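Local atomic coordinates of CD1-2 antigen (Gallus gallus, PDB entry 3DBX), a protein that probably presents lipid antigens to T cells, as its mammalian CD1 relatives do, binding acyl chains in a groove of its MHC class I-like fold. Residues T30-L35 and I40-P45; W48-C53 and E65-L70; L70-S73 and I77-T80. All coordinates share one frame; numbering follows the deposited sequence.

Contact 1: residues T30-L35 and I40-P45. With NAG (2-acetamido-2-deoxy-beta-D-glucopyranose), chain D.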
loop_
_atom_site.group_PDB
_atom_site.type_symbol
_atom_site.label_atom_id
_atom_site.label_comp_id
_atom_site.label_asym_id
_atom_site.label_seq_id
_atom_site.Cartn_x
_atom_site.Cartn_y
_atom_site.Cartn_z
ATOM N N THR A 30 -10.317 10.392 -3.723
ATOM C CA THR A 30 -9.887 9.025 -4.006
ATOM C C THR A 30 -10.375 8.154 -2.866
ATOM O O THR A 30 -10.552 8.628 -1.740
ATOM C CB THR A 30 -8.333 8.902 -4.107
ATOM O OG1 THR A 30 -7.746 9.313 -2.869
ATOM C CG2 THR A 30 -7.796 9.786 -5.219
ATOM N N GLY A 31 -10.622 6.890 -3.159
ATOM C CA GLY A 31 -10.973 5.948 -2.107
ATOM C C GLY A 31 -10.921 4.524 -2.615
ATOM O O GLY A 31 -11.171 4.242 -3.806
ATOM N N MET A 32 -10.579 3.630 -1.705
ATOM C CA MET A 32 -10.458 2.198 -2.022
ATOM C C MET A 32 -11.001 1.350 -0.906
ATOM O O MET A 32 -10.843 1.699 0.246
ATOM C CB MET A 32 -8.995 1.837 -2.192
ATOM C CG MET A 32 -8.822 0.443 -2.794
ATOM S SD MET A 32 -7.098 0.128 -2.995
ATOM C CE MET A 32 -6.606 1.508 -4.007
ATOM N N ALA A 33 -11.643 0.239 -1.257
ATOM C CA ALA A 33 -11.997 -0.788 -0.296
ATOM C C ALA A 33 -11.192 -2.048 -0.596
ATOM O O ALA A 33 -11.118 -2.473 -1.758
ATOM C CB ALA A 33 -13.492 -1.092 -0.369
ATOM N N LEU A 34 -10.657 -2.675 0.454
ATOM C CA LEU A 34 -9.782 -3.864 0.325
ATOM C C LEU A 34 -10.287 -4.988 1.201
ATOM O O LEU A 34 -10.717 -4.733 2.305
ATOM C CB LEU A 34 -8.344 -3.534 0.804
ATOM C CG LEU A 34 -7.433 -2.545 0.087
ATOM C CD1 LEU A 34 -6.192 -2.393 0.942
ATOM C CD2 LEU A 34 -6.978 -3.109 -1.208
ATOM N N LEU A 35 -10.223 -6.219 0.696
ATOM C CA LEU A 35 -10.304 -7.407 1.521
ATOM C C LEU A 35 -8.941 -8.077 1.361
ATOM O O LEU A 35 -8.542 -8.333 0.229
ATOM C CB LEU A 35 -11.450 -8.342 1.069
ATOM C CG LEU A 35 -11.748 -9.552 1.961
ATOM C CD1 LEU A 35 -12.277 -9.128 3.310
ATOM C CD2 LEU A 35 -12.718 -10.555 1.295
ATOM N N ILE A 40 -11.393 -4.289 -3.805
ATOM C CA ILE A 40 -12.768 -4.781 -4.042
ATOM C C ILE A 40 -13.555 -3.715 -4.809
ATOM O O ILE A 40 -14.317 -4.028 -5.734
ATOM C CB ILE A 40 -13.480 -5.135 -2.672
ATOM C CG1 ILE A 40 -12.853 -6.368 -2.052
ATOM C CG2 ILE A 40 -14.937 -5.412 -2.844
ATOM C CD1 ILE A 40 -12.508 -7.426 -3.056
ATOM N N MET A 41 -13.347 -2.461 -4.400
ATOM C CA MET A 41 -14.073 -1.309 -4.921
ATOM C C MET A 41 -13.113 -0.141 -4.956
ATOM O O MET A 41 -12.261 -0.009 -4.078
ATOM C CB MET A 41 -15.257 -0.950 -4.017
ATOM C CG MET A 41 -16.452 -1.839 -4.195
ATOM S SD MET A 41 -17.909 -1.390 -3.225
ATOM C CE MET A 41 -17.286 -1.562 -1.548
ATOM N N VAL A 42 -13.230 0.689 -5.973
ATOM C CA VAL A 42 -12.431 1.903 -6.020
ATOM C C VAL A 42 -13.361 3.060 -6.369
ATOM O O VAL A 42 -14.222 2.942 -7.238
ATOM C CB VAL A 42 -11.229 1.736 -7.007
ATOM C CG1 VAL A 42 -10.724 3.050 -7.573
ATOM C CG2 VAL A 42 -10.077 1.025 -6.292
ATOM N N LEU A 43 -13.215 4.172 -5.669
ATOM C CA LEU A 43 -14.068 5.303 -5.940
ATOM C C LEU A 43 -13.592 5.950 -7.247
ATOM O O LEU A 43 -12.390 6.172 -7.416
ATOM C CB LEU A 43 -14.013 6.276 -4.755
ATOM C CG LEU A 43 -14.908 7.521 -4.815
ATOM C CD1 LEU A 43 -16.317 7.121 -4.520
ATOM C CD2 LEU A 43 -14.459 8.624 -3.838
ATOM N N ASP A 44 -14.498 6.227 -8.183
ATOM C CA ASP A 44 -14.075 6.945 -9.390
ATOM C C ASP A 44 -14.041 8.440 -9.100
ATOM O O ASP A 44 -15.065 9.004 -8.721
ATOM C CB ASP A 44 -14.955 6.659 -10.614
ATOM C CG ASP A 44 -14.450 7.382 -11.865
ATOM O OD1 ASP A 44 -13.375 7.014 -12.381
ATOM O OD2 ASP A 44 -15.107 8.341 -12.325
ATOM N N PRO A 45 -12.859 9.080 -9.253
ATOM C CA PRO A 45 -12.680 10.485 -8.893
ATOM C C PRO A 45 -13.582 11.443 -9.655
ATOM O O PRO A 45 -13.919 12.509 -9.139
ATOM C CB PRO A 45 -11.213 10.745 -9.252
ATOM C CG PRO A 45 -10.580 9.379 -9.125
ATOM C CD PRO A 45 -11.598 8.496 -9.745
HETATM C C1 NAG D . -14.390 3.232 -13.365
HETATM C C2 NAG D . -12.934 3.606 -13.745
HETATM C C3 NAG D . -12.873 4.491 -14.999
HETATM C C4 NAG D . -13.626 3.848 -16.171
HETATM C C5 NAG D . -15.045 3.447 -15.733
HETATM C C6 NAG D . -15.693 2.553 -16.789
HETATM C C7 NAG D . -11.648 3.719 -11.608
HETATM C C8 NAG D . -10.586 4.522 -10.910
HETATM N N2 NAG D . -12.211 4.297 -12.686
HETATM O O3 NAG D . -11.522 4.756 -15.340
HETATM O O4 NAG D . -13.645 4.705 -17.306
HETATM O O5 NAG D . -15.072 2.718 -14.507
HETATM O O6 NAG D . -17.102 2.626 -16.720
HETATM O O7 NAG D . -11.956 2.606 -11.181
HETATM O O HOH W 1 -10.218 6.497 -6.093
#
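Strands 30-35 and 40-43 run antiparallel 4.7 Å apart, Met32 facing Val42 as a non-hydrogen-bonded pair and Ala33 facing Met41 as a hydrogen-bonded one. They form a beta hairpin in the antiparallel sheet that floors the MHC class I-like domain, with strand 12-21 next to Thr30-Leu35 and strand 50-52 next to Ile40-Leu43. Two nearly straight bonds, Leu43 N to Gly31 O and Ala33 N to Met41 O, hold the pairing. At Ala33 a classic beta bulge sets in: Ile40 and Met41 both face it, and Ala33 O takes Ile40 N at 2.8 Å and Met41 N only weakly at 3.5 Å. Where direct pairing ends, a water bridges the strands, accepting from Gly31 N and donating to Leu43 O at 2.6 Å.

On the face that holds Met32 and Val42, the two side chains lie alongside each other and point the same way, Met32 CG against Val42 CG2 at 3.8 Å. A neighbouring protein chain packs on this face. On the other face, toward helix 156-180, the Met41 chain bends at its last torsion (chi3 -62°), which brings the CE methyl back to Ala33 CB at 4.0 Å. Tyr173 of that helix also touches Met41. Within the bulge, Ile40 turns CG1 anti to its carbonyl carbon (chi1 -70°) and sets it against the backbone N and CB of Leu35.

Val42 and Asp44 meet the sugar carried by Asn51. Val42 CG1 touches the acetamido methyl C8 of NAG, while Asp44 holds a second partner through OD2, the hydroxyl of Thr47. Asp44 OD1 accepts the sugar's amide N2 at 3.0 Å through a bent hydrogen bond, with an angle of 137° at the hydrogen.

Contact 2: residues W48-C53 and E65-L70. With NAG (2-acetamido-2-deoxy-beta-D-glucopyranose), chain D.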
loop_
_atom_site.group_PDB
_atom_site.type_symbol
_atom_site.label_atom_id
_atom_site.label_comp_id
_atom_site.label_asym_id
_atom_site.label_seq_id
_atom_site.Cartn_x
_atom_site.Cartn_y
_atom_site.Cartn_z
ATOM N N TRP A 48 -17.665 9.892 -8.668
ATOM C CA TRP A 48 -17.884 9.503 -7.253
ATOM C C TRP A 48 -18.717 8.245 -7.048
ATOM O O TRP A 48 -19.239 8.001 -5.951
ATOM C CB TRP A 48 -18.463 10.626 -6.393
ATOM C CG TRP A 48 -17.656 11.882 -6.304
ATOM C CD1 TRP A 48 -16.397 12.106 -6.790
ATOM C CD2 TRP A 48 -18.058 13.084 -5.654
ATOM N NE1 TRP A 48 -16.004 13.391 -6.496
ATOM C CE2 TRP A 48 -17.006 14.011 -5.799
ATOM C CE3 TRP A 48 -19.215 13.472 -4.965
ATOM C CZ2 TRP A 48 -17.075 15.303 -5.279
ATOM C CZ3 TRP A 48 -19.287 14.757 -4.453
ATOM C CH2 TRP A 48 -18.224 15.657 -4.613
ATOM N N ASN A 49 -18.848 7.447 -8.097
ATOM C CA ASN A 49 -19.475 6.151 -7.946
ATOM C C ASN A 49 -18.403 5.117 -7.557
ATOM O O ASN A 49 -17.207 5.328 -7.808
ATOM C CB ASN A 49 -20.277 5.774 -9.204
ATOM C CG ASN A 49 -21.441 6.766 -9.492
ATOM O OD1 ASN A 49 -22.298 7.026 -8.630
ATOM N ND2 ASN A 49 -21.469 7.309 -10.716
ATOM N N LEU A 50 -18.830 4.036 -6.910
ATOM C CA LEU A 50 -17.929 2.959 -6.525
ATOM C C LEU A 50 -17.785 1.962 -7.664
ATOM O O LEU A 50 -18.727 1.237 -7.976
ATOM C CB LEU A 50 -18.425 2.274 -5.242
ATOM C CG LEU A 50 -17.981 3.064 -4.007
ATOM C CD1 LEU A 50 -18.941 2.923 -2.851
ATOM C CD2 LEU A 50 -16.576 2.686 -3.579
ATOM N N ASN A 51 -16.624 1.978 -8.319
ATOM C CA ASN A 51 -16.270 0.960 -9.306
ATOM C C ASN A 51 -16.019 -0.356 -8.570
ATOM O O ASN A 51 -15.356 -0.370 -7.543
ATOM C CB ASN A 51 -15.010 1.355 -10.096
ATOM C CG ASN A 51 -15.298 2.276 -11.273
ATOM O OD1 ASN A 51 -16.284 3.028 -11.266
ATOM N ND2 ASN A 51 -14.400 2.223 -12.304
ATOM N N ILE A 52 -16.579 -1.445 -9.085
ATOM C CA ILE A 52 -16.266 -2.794 -8.610
ATOM C C ILE A 52 -15.120 -3.429 -9.430
ATOM O O ILE A 52 -15.192 -3.481 -10.666
ATOM C CB ILE A 52 -17.518 -3.664 -8.622
ATOM C CG1 ILE A 52 -18.329 -3.379 -7.363
ATOM C CG2 ILE A 52 -17.149 -5.121 -8.644
ATOM C CD1 ILE A 52 -19.753 -3.027 -7.649
ATOM N N CYS A 53 -14.090 -3.924 -8.733
ATOM C CA CYS A 53 -12.813 -4.281 -9.342
ATOM C C CYS A 53 -12.699 -5.734 -9.769
ATOM O O CYS A 53 -11.800 -6.085 -10.539
ATOM C CB CYS A 53 -11.667 -3.999 -8.380
ATOM S SG CYS A 53 -11.547 -2.314 -7.749
ATOM N N GLU A 65 -26.198 -3.621 0.565
ATOM C CA GLU A 65 -26.103 -2.193 0.207
ATOM C C GLU A 65 -24.977 -1.447 0.928
ATOM O O GLU A 65 -25.158 -0.321 1.400
ATOM C CB GLU A 65 -27.467 -1.487 0.401
ATOM N N VAL A 66 -23.813 -2.090 1.013
ATOM C CA VAL A 66 -22.596 -1.449 1.496
ATOM C C VAL A 66 -22.267 -0.249 0.586
ATOM O O VAL A 66 -21.779 0.788 1.039
ATOM C CB VAL A 66 -21.420 -2.445 1.549
ATOM C CG1 VAL A 66 -20.078 -1.719 1.772
ATOM C CG2 VAL A 66 -21.651 -3.473 2.643
ATOM N N LYS A 67 -22.586 -0.408 -0.694
ATOM C CA LYS A 67 -22.370 0.605 -1.712
ATOM C C LYS A 67 -23.287 1.806 -1.477
ATOM O O LYS A 67 -22.928 2.928 -1.816
ATOM C CB LYS A 67 -22.585 -0.023 -3.093
ATOM C CG LYS A 67 -22.039 0.766 -4.268
ATOM C CD LYS A 67 -22.113 -0.056 -5.553
ATOM C CE LYS A 67 -21.721 0.785 -6.768
ATOM N NZ LYS A 67 -21.378 -0.055 -7.957
ATOM N N LYS A 68 -24.460 1.572 -0.881
ATOM C CA LYS A 68 -25.367 2.663 -0.492
ATOM C C LYS A 68 -24.903 3.374 0.791
ATOM O O LYS A 68 -24.989 4.602 0.889
ATOM C CB LYS A 68 -26.809 2.157 -0.349
ATOM N N ILE A 69 -24.407 2.589 1.754
ATOM C CA ILE A 69 -23.842 3.080 3.019
ATOM C C ILE A 69 -22.689 4.052 2.777
ATOM O O ILE A 69 -22.596 5.115 3.411
ATOM C CB ILE A 69 -23.315 1.891 3.886
ATOM C CG1 ILE A 69 -24.464 1.178 4.601
ATOM C CG2 ILE A 69 -22.229 2.347 4.889
ATOM C CD1 ILE A 69 -24.090 -0.189 5.169
ATOM N N LEU A 70 -21.804 3.669 1.860
ATOM C CA LEU A 70 -20.577 4.391 1.606
ATOM C C LEU A 70 -20.795 5.701 0.848
ATOM O O LEU A 70 -19.990 6.634 0.962
ATOM C CB LEU A 70 -19.590 3.484 0.861
ATOM C CG LEU A 70 -19.099 2.225 1.611
ATOM C CD1 LEU A 70 -18.174 1.336 0.758
ATOM C CD2 LEU A 70 -18.427 2.585 2.924
HETATM C C1 NAG D . -14.390 3.232 -13.365
HETATM C C2 NAG D . -12.934 3.606 -13.745
HETATM C C3 NAG D . -12.873 4.491 -14.999
HETATM C C4 NAG D . -13.626 3.848 -16.171
HETATM C C5 NAG D . -15.045 3.447 -15.733
HETATM C C6 NAG D . -15.693 2.553 -16.789
HETATM C C7 NAG D . -11.648 3.719 -11.608
HETATM C C8 NAG D . -10.586 4.522 -10.910
HETATM N N2 NAG D . -12.211 4.297 -12.686
HETATM O O3 NAG D . -11.522 4.756 -15.340
HETATM O O4 NAG D . -13.645 4.705 -17.306
HETATM O O5 NAG D . -15.072 2.718 -14.507
HETATM O O6 NAG D . -17.102 2.626 -16.720
HETATM O O7 NAG D . -11.956 2.606 -11.181
#
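Lys67 reaches from helix 66-70 to strand 50-52 and gives the contact its one polar bond, from NZ to the backbone Leu50 O at 2.9 Å. The ammonium group sits nearly along the C=O axis, with a C=O...N angle of 161°. Every torsion of the lysine is close to 180°, from chi1 -164° onward, and the fully extended chain spans the gap between two axes that come no nearer than 10.5 Å.

Packing surrounds the lysine and continues to Leu70. Leu50 points toward the helix: its CB lies against CE and CG of Lys67, and its CD1 meets Leu70 CB at 3.8 Å, the two leucine side chains crossing at about a right angle. Met41 of strand 38-43 and Tyr17 of strand 12-21 close around the leucines. At the charged end of the lysine, the tip of Ile52 swings nearer than its base and puts the CD1 methyl 3.4 Å from Lys67 NZ.

Covalent modification marks the side of the strand turned from the helix, where Asn51 ND2 is joined to C1 of NAG.

A helix laid over the outer strand of the sheet, its leucine turned inward close to a bound palmitic acid, is typical of the MHC class I-like groove of CD1 proteins, where helices form the walls over a beta-sheet floor.

Contact 3: residues L70-S73 and I77-T80. With PLM (palmitic acid), chain F.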
loop_
_atom_site.group_PDB
_atom_site.type_symbol
_atom_site.label_atom_id
_atom_site.label_comp_id
_atom_site.label_asym_id
_atom_site.label_seq_id
_atom_site.Cartn_x
_atom_site.Cartn_y
_atom_site.Cartn_z
ATOM N N LEU A 70 -21.804 3.669 1.860
ATOM C CA LEU A 70 -20.577 4.391 1.606
ATOM C C LEU A 70 -20.795 5.701 0.848
ATOM O O LEU A 70 -19.990 6.634 0.962
ATOM C CB LEU A 70 -19.590 3.484 0.861
ATOM C CG LEU A 70 -19.099 2.225 1.611
ATOM C CD1 LEU A 70 -18.174 1.336 0.758
ATOM C CD2 LEU A 70 -18.427 2.585 2.924
ATOM N N SER A 71 -21.895 5.770 0.104
ATOM C CA SER A 71 -22.165 6.880 -0.807
ATOM C C SER A 71 -23.251 7.848 -0.336
ATOM O O SER A 71 -23.024 9.052 -0.270
ATOM C CB SER A 71 -22.545 6.322 -2.173
ATOM O OG SER A 71 -21.857 5.103 -2.403
ATOM N N PHE A 72 -24.429 7.329 -0.009
ATOM C CA PHE A 72 -25.592 8.197 0.177
ATOM C C PHE A 72 -25.995 8.394 1.632
ATOM O O PHE A 72 -26.818 9.264 1.926
ATOM C CB PHE A 72 -26.807 7.695 -0.621
ATOM C CG PHE A 72 -26.468 7.081 -1.957
ATOM C CD1 PHE A 72 -25.876 7.838 -2.968
ATOM C CD2 PHE A 72 -26.776 5.733 -2.214
ATOM C CE1 PHE A 72 -25.564 7.259 -4.203
ATOM C CE2 PHE A 72 -26.479 5.143 -3.448
ATOM C CZ PHE A 72 -25.870 5.908 -4.443
ATOM N N SER A 73 -25.422 7.600 2.538
ATOM C CA SER A 73 -25.899 7.562 3.924
ATOM C C SER A 73 -25.310 8.672 4.793
ATOM O O SER A 73 -24.471 9.462 4.348
ATOM C CB SER A 73 -25.648 6.189 4.559
ATOM O OG SER A 73 -24.281 6.015 4.914
ATOM N N ILE A 77 -20.000 9.388 1.592
ATOM C CA ILE A 77 -19.004 10.336 1.070
ATOM C C ILE A 77 -19.607 11.721 0.829
ATOM O O ILE A 77 -19.022 12.740 1.205
ATOM C CB ILE A 77 -18.233 9.738 -0.165
ATOM C CG1 ILE A 77 -16.924 10.496 -0.442
ATOM C CG2 ILE A 77 -19.150 9.593 -1.407
ATOM C CD1 ILE A 77 -16.067 10.763 0.788
ATOM N N ARG A 78 -20.815 11.750 0.283
ATOM C CA ARG A 78 -21.519 12.998 0.024
ATOM C C ARG A 78 -21.727 13.861 1.289
ATOM O O ARG A 78 -21.538 15.086 1.249
ATOM C CB ARG A 78 -22.835 12.710 -0.728
ATOM C CG ARG A 78 -22.584 12.419 -2.211
ATOM C CD ARG A 78 -23.623 11.499 -2.833
ATOM N NE ARG A 78 -23.316 11.210 -4.239
ATOM C CZ ARG A 78 -22.513 10.230 -4.668
ATOM N NH1 ARG A 78 -21.916 9.397 -3.814
ATOM N NH2 ARG A 78 -22.313 10.071 -5.973
ATOM N N ASN A 79 -22.098 13.232 2.405
ATOM C CA ASN A 79 -22.167 13.939 3.689
ATOM C C ASN A 79 -20.791 14.239 4.258
ATOM O O ASN A 79 -20.553 15.342 4.746
ATOM C CB ASN A 79 -23.003 13.175 4.715
ATOM C CG ASN A 79 -24.500 13.500 4.628
ATOM O OD1 ASN A 79 -24.903 14.653 4.450
ATOM N ND2 ASN A 79 -25.325 12.475 4.775
ATOM N N THR A 80 -19.887 13.260 4.194
ATOM C CA THR A 80 -18.493 13.445 4.661
ATOM C C THR A 80 -17.759 14.638 4.012
ATOM O O THR A 80 -17.111 15.413 4.705
ATOM C CB THR A 80 -17.640 12.159 4.486
ATOM O OG1 THR A 80 -18.338 11.046 5.047
ATOM C CG2 THR A 80 -16.303 12.310 5.190
HETATM C C1 PLM F . -23.067 17.827 7.882
HETATM O O1 PLM F . -22.890 17.915 6.640
HETATM O O2 PLM F . -22.902 18.855 8.579
HETATM C C2 PLM F . -23.470 16.519 8.541
HETATM C C3 PLM F . -23.074 15.318 7.678
HETATM C C4 PLM F . -23.295 13.990 8.397
HETATM C C5 PLM F . -22.050 13.527 9.159
HETATM C C6 PLM F . -21.049 12.760 8.292
HETATM C C7 PLM F . -19.605 13.020 8.717
HETATM C C8 PLM F . -19.015 11.838 9.466
HETATM C C9 PLM F . -17.541 11.649 9.117
HETATM C CA PLM F . -17.019 10.401 9.822
HETATM C CB PLM F . -16.039 9.610 8.966
HETATM C CC PLM F . -16.712 8.477 8.200
HETATM C CD PLM F . -16.599 7.144 8.928
HETATM C CE PLM F . -17.647 6.198 8.384
HETATM C CF PLM F . -17.052 4.841 8.033
HETATM C CG PLM F . -17.773 4.232 6.835
HETATM O O HOH W 2 -23.653 10.822 2.132
#
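Ile77 N donates to Leu70 O at 2.8 Å, tying the first turn of helix 77-89 to Leu70 of helix 66-71 at a break in the helical wall of the MHC class I-like groove. The bond is bent, with 141° at the hydrogen. A second direct bond runs from Asn79 ND2 to Ser73 O over 3.2 Å; the amide nitrogen stands above the carbonyl plane, 48° out of it, and not on a lone pair. One water joins both segments: it donates to Ser71 O and to Ser73 O and accepts from Asn79 N at 2.9 Å, so Ser73 O receives both the asparagine amide and the water. The serine hydroxyls turn back into the preceding helix, Ser71 OG bonding to Lys67 O and Ser73 OG to Ile69 O.

Outward from these bonds, Arg78 stretches past Ser71. Its aliphatic part passes Ser71 O, with CD at 3.6 Å, and its NH1 arrives 3.5 Å from Ser71 CB. Phe72 points its CB away from the helix, but chi1 of -36° brings the ring back, so that CE1 stands over one face of the Arg78 guanidinium at 4.2 Å. Ser71 CB in turn lies over the centre of one face of the phenylalanine ring. Trp48 and Asn49, in the loop before strand 50-52, also touch Arg78.

On the groove side Ile77 packs onto Tyr17 and Leu19 of strand 12-21. The palmitic acid runs past the helix, its C3 lying 3.7 Å from Asn79 CB.

How the contacts relate
Along the chain the contacts come in order within one MHC class I-like domain. Contact 1 pairs two strands of the groove floor, contact 2 sets helix 66-71 over the next strand, 50-52, and contact 3 joins that helix to helix 77-89. The centres of contact 1 and contact 2 are about 8 Å apart, those of contact 2 and contact 3 about 10 Å, and those of contact 1 and contact 3 about 14 Å. Strands 38-43 and 50-52 are sheet neighbours, and both contacts 1 and 2 touch the same sugar. Leu70 belongs to contacts 2 and 3; its CD1 meets Met41 CE at 3.8 Å, linking floor to wall, while its side chain also comes within about 4 Å of the bound palmitic acid (nearest atoms).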